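PDB 3F95: beta-glucosidase from Pseudoalteromonas sp., which probably hydrolyses beta-glucosidic bonds as an exo-1,3/1,4-beta-glucanase, of which this chain is the extra C-terminal beta-sandwich domain. Local coordinates for residues A[20-28]-A[37-47]. Residues are numbered along the deposited sequence; the frame is centred on the assembly and turned at random.
Sequences WQLADTSTQ and ATSGDKQSLLM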
# COMPACT_ATOMS: atom_id res chain seq x y z
N TRP A 20 4.57 -5.32 -7.25
CA TRP A 20 3.20 -5.41 -6.80
C TRP A 20 2.83 -6.90 -6.82
O TRP A 20 3.31 -7.69 -7.68
CB TRP A 20 2.27 -4.67 -7.76
CG TRP A 20 2.56 -3.20 -7.91
CD1 TRP A 20 3.12 -2.59 -8.97
CD2 TRP A 20 2.27 -2.17 -6.95
NE1 TRP A 20 3.24 -1.22 -8.74
CE2 TRP A 20 2.69 -0.94 -7.52
CE3 TRP A 20 1.70 -2.17 -5.67
CZ2 TRP A 20 2.57 0.29 -6.83
CZ3 TRP A 20 1.57 -0.94 -5.00
CH2 TRP A 20 2.00 0.26 -5.59
N GLN A 21 2.00 -7.30 -5.86
CA GLN A 21 1.50 -8.66 -5.79
C GLN A 21 -0.02 -8.64 -5.71
O GLN A 21 -0.58 -8.07 -4.77
CB GLN A 21 2.05 -9.40 -4.55
CG GLN A 21 3.50 -9.78 -4.65
CD GLN A 21 3.94 -10.86 -3.66
OE1 GLN A 21 3.25 -11.86 -3.42
NE2 GLN A 21 5.13 -10.68 -3.12
N LEU A 22 -0.68 -9.29 -6.66
CA LEU A 22 -2.14 -9.33 -6.69
C LEU A 22 -2.57 -10.77 -6.39
O LEU A 22 -2.32 -11.68 -7.21
CB LEU A 22 -2.66 -8.90 -8.06
CG LEU A 22 -2.64 -7.41 -8.48
CD1 LEU A 22 -1.22 -6.86 -8.55
CD2 LEU A 22 -3.35 -7.20 -9.83
N ALA A 23 -3.11 -10.98 -5.19
CA ALA A 23 -3.41 -12.32 -4.67
C ALA A 23 -4.89 -12.50 -4.37
O ALA A 23 -5.41 -12.06 -3.31
CB ALA A 23 -2.52 -12.62 -3.43
N ASP A 24 -5.59 -13.11 -5.32
CA ASP A 24 -7.02 -13.39 -5.10
C ASP A 24 -7.24 -14.80 -4.51
O ASP A 24 -6.28 -15.43 -4.07
CB ASP A 24 -7.85 -13.13 -6.37
CG ASP A 24 -7.43 -14.02 -7.54
OD1 ASP A 24 -6.83 -15.09 -7.31
OD2 ASP A 24 -7.71 -13.63 -8.69
N THR A 25 -8.47 -15.31 -4.54
CA THR A 25 -8.76 -16.62 -3.92
C THR A 25 -8.46 -17.79 -4.87
O THR A 25 -8.66 -18.96 -4.51
CB THR A 25 -10.21 -16.70 -3.42
OG1 THR A 25 -11.10 -16.43 -4.51
CG2 THR A 25 -10.45 -15.66 -2.27
N SER A 26 -7.93 -17.47 -6.04
CA SER A 26 -7.57 -18.48 -7.02
C SER A 26 -6.23 -19.14 -6.69
O SER A 26 -5.54 -18.75 -5.75
CB SER A 26 -7.53 -17.91 -8.44
OG SER A 26 -6.32 -17.23 -8.71
N THR A 27 -5.84 -20.10 -7.53
CA THR A 27 -4.56 -20.78 -7.37
C THR A 27 -3.43 -20.07 -8.11
O THR A 27 -2.33 -20.59 -8.22
CB THR A 27 -4.63 -22.25 -7.89
OG1 THR A 27 -5.00 -22.25 -9.27
CG2 THR A 27 -5.65 -23.06 -7.07
N GLN A 28 -3.70 -18.88 -8.63
CA GLN A 28 -2.64 -18.12 -9.30
C GLN A 28 -2.47 -16.75 -8.62
O GLN A 28 -3.42 -16.00 -8.46
CB GLN A 28 -2.94 -17.91 -10.78
CG GLN A 28 -3.04 -19.21 -11.62
CD GLN A 28 -3.48 -18.92 -13.07
OE1 GLN A 28 -4.68 -19.00 -13.40
NE2 GLN A 28 -2.54 -18.57 -13.92
N ALA A 37 -2.30 -4.81 -14.44
CA ALA A 37 -2.24 -6.22 -14.11
C ALA A 37 -3.63 -6.68 -13.71
O ALA A 37 -4.48 -5.86 -13.40
CB ALA A 37 -1.25 -6.48 -12.96
N THR A 38 -3.85 -8.00 -13.73
CA THR A 38 -5.05 -8.60 -13.16
C THR A 38 -4.61 -9.70 -12.21
O THR A 38 -3.50 -10.27 -12.38
CB THR A 38 -5.95 -9.27 -14.25
OG1 THR A 38 -5.29 -10.45 -14.73
CG2 THR A 38 -6.16 -8.34 -15.43
N SER A 39 -5.46 -10.02 -11.25
CA SER A 39 -5.22 -11.14 -10.36
C SER A 39 -5.42 -12.46 -11.13
O SER A 39 -5.78 -12.43 -12.32
CB SER A 39 -6.14 -11.07 -9.15
OG SER A 39 -7.51 -11.14 -9.51
N GLY A 40 -5.16 -13.58 -10.47
CA GLY A 40 -5.21 -14.89 -11.15
C GLY A 40 -6.54 -15.20 -11.82
O GLY A 40 -6.57 -15.87 -12.88
N ASP A 41 -7.66 -14.75 -11.24
CA ASP A 41 -8.98 -15.08 -11.81
C ASP A 41 -9.44 -14.08 -12.88
O ASP A 41 -10.57 -14.19 -13.45
CB ASP A 41 -10.03 -15.30 -10.72
CG ASP A 41 -10.39 -14.04 -9.97
OD1 ASP A 41 -10.07 -12.92 -10.42
OD2 ASP A 41 -11.02 -14.19 -8.91
N LYS A 42 -8.57 -13.09 -13.13
CA LYS A 42 -8.77 -11.99 -14.11
C LYS A 42 -9.83 -10.95 -13.73
O LYS A 42 -10.11 -10.05 -14.53
CB LYS A 42 -9.03 -12.52 -15.54
CG LYS A 42 -8.26 -13.78 -15.94
CD LYS A 42 -6.77 -13.53 -15.89
CE LYS A 42 -5.99 -14.79 -16.15
NZ LYS A 42 -4.88 -14.42 -17.05
N GLN A 43 -10.40 -11.04 -12.54
CA GLN A 43 -11.51 -10.15 -12.17
C GLN A 43 -11.50 -9.64 -10.74
O GLN A 43 -12.06 -8.56 -10.48
CB GLN A 43 -12.88 -10.83 -12.39
CG GLN A 43 -13.21 -11.10 -13.81
CD GLN A 43 -14.41 -12.04 -13.96
OE1 GLN A 43 -15.12 -12.35 -13.00
NE2 GLN A 43 -14.61 -12.54 -15.17
N SER A 44 -10.95 -10.43 -9.80
CA SER A 44 -11.11 -10.06 -8.39
C SER A 44 -10.37 -8.77 -8.04
O SER A 44 -10.89 -7.95 -7.28
CB SER A 44 -10.61 -11.17 -7.43
OG SER A 44 -11.48 -12.27 -7.46
N LEU A 45 -9.17 -8.62 -8.58
CA LEU A 45 -8.30 -7.47 -8.24
C LEU A 45 -7.60 -7.06 -9.54
O LEU A 45 -6.92 -7.87 -10.16
CB LEU A 45 -7.29 -7.83 -7.13
CG LEU A 45 -6.28 -6.75 -6.70
CD1 LEU A 45 -7.02 -5.44 -6.30
CD2 LEU A 45 -5.39 -7.25 -5.55
N LEU A 46 -7.80 -5.79 -9.94
CA LEU A 46 -7.22 -5.24 -11.17
C LEU A 46 -6.41 -4.00 -10.83
O LEU A 46 -6.82 -3.23 -9.95
CB LEU A 46 -8.29 -4.82 -12.18
CG LEU A 46 -9.40 -5.76 -12.70
CD1 LEU A 46 -9.92 -5.19 -14.05
CD2 LEU A 46 -8.97 -7.20 -12.83
N MET A 47 -5.30 -3.83 -11.53
CA MET A 47 -4.44 -2.67 -11.39
C MET A 47 -4.36 -1.92 -12.74
O MET A 47 -4.18 -2.54 -13.78
CB MET A 47 -3.03 -3.12 -10.98
CG MET A 47 -2.03 -1.95 -10.93
SD MET A 47 -0.38 -2.40 -10.41
CE MET A 47 0.33 -3.06 -11.95
O HOH W 1 -4.17 -13.50 -7.80
O HOH W 2 -11.09 -13.62 -5.00
O HOH W 3 -3.09 -16.26 -15.42
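At one end of a beta-sandwich consistent with the galactose-binding domain-like family, strand 18-24 of one sheet packs over the hairpin of strands 37-38 and 45-50 in the other. The axes of strands 20-24 and 45-47 approach to 7.8 Å, roughly antiparallel at 157°.

Met47 SD lies over one face of the Trp20 ring, 4.0 Å from the centroid of the five-membered ring, a Met-aromatic contact. Leu22 CG meets Leu45 CD2 at 4.0 Å, the side chains crossing at about a right angle, while Leu22 CD2 reaches Ala37 CB. Leu69 of strand 67-73 touches both leucines.

Asp24 joins strand 18-24 to the type I turn from Ser39 to Lys42. Its CG sits between the backbone N and the carbonyl carbon (chi1 61°), turning the carboxylate into the hairpin loop. Asp41 N donates to the syn lone pair of Asp24 OD2 at 2.8 Å. Ser39 OG donates to Asp24 OD2 at 2.6 Å from the anti side, 32° out of the carboxylate plane. Asp24 OD1 takes Ser26 N, closing an Asx turn, and Ser26 OG. Asp41 OD1 stands only 3.0 Å from Asp24 OD2, which may raise the proton affinity of one carboxylate. An asparagine in place of Asp24 would probably leave either Asp41 N and Ser39 OG or the Ser26 donors facing an amide NH2 instead of an acceptor.

Gly40 passes so close to Ser26 and Gln28 that a CB would clash with both. Water 1 bridges the backbones, donating to Leu22 O and Gln28 O and accepting from Asp24 N and, at 2.8 Å, from Gly40 N.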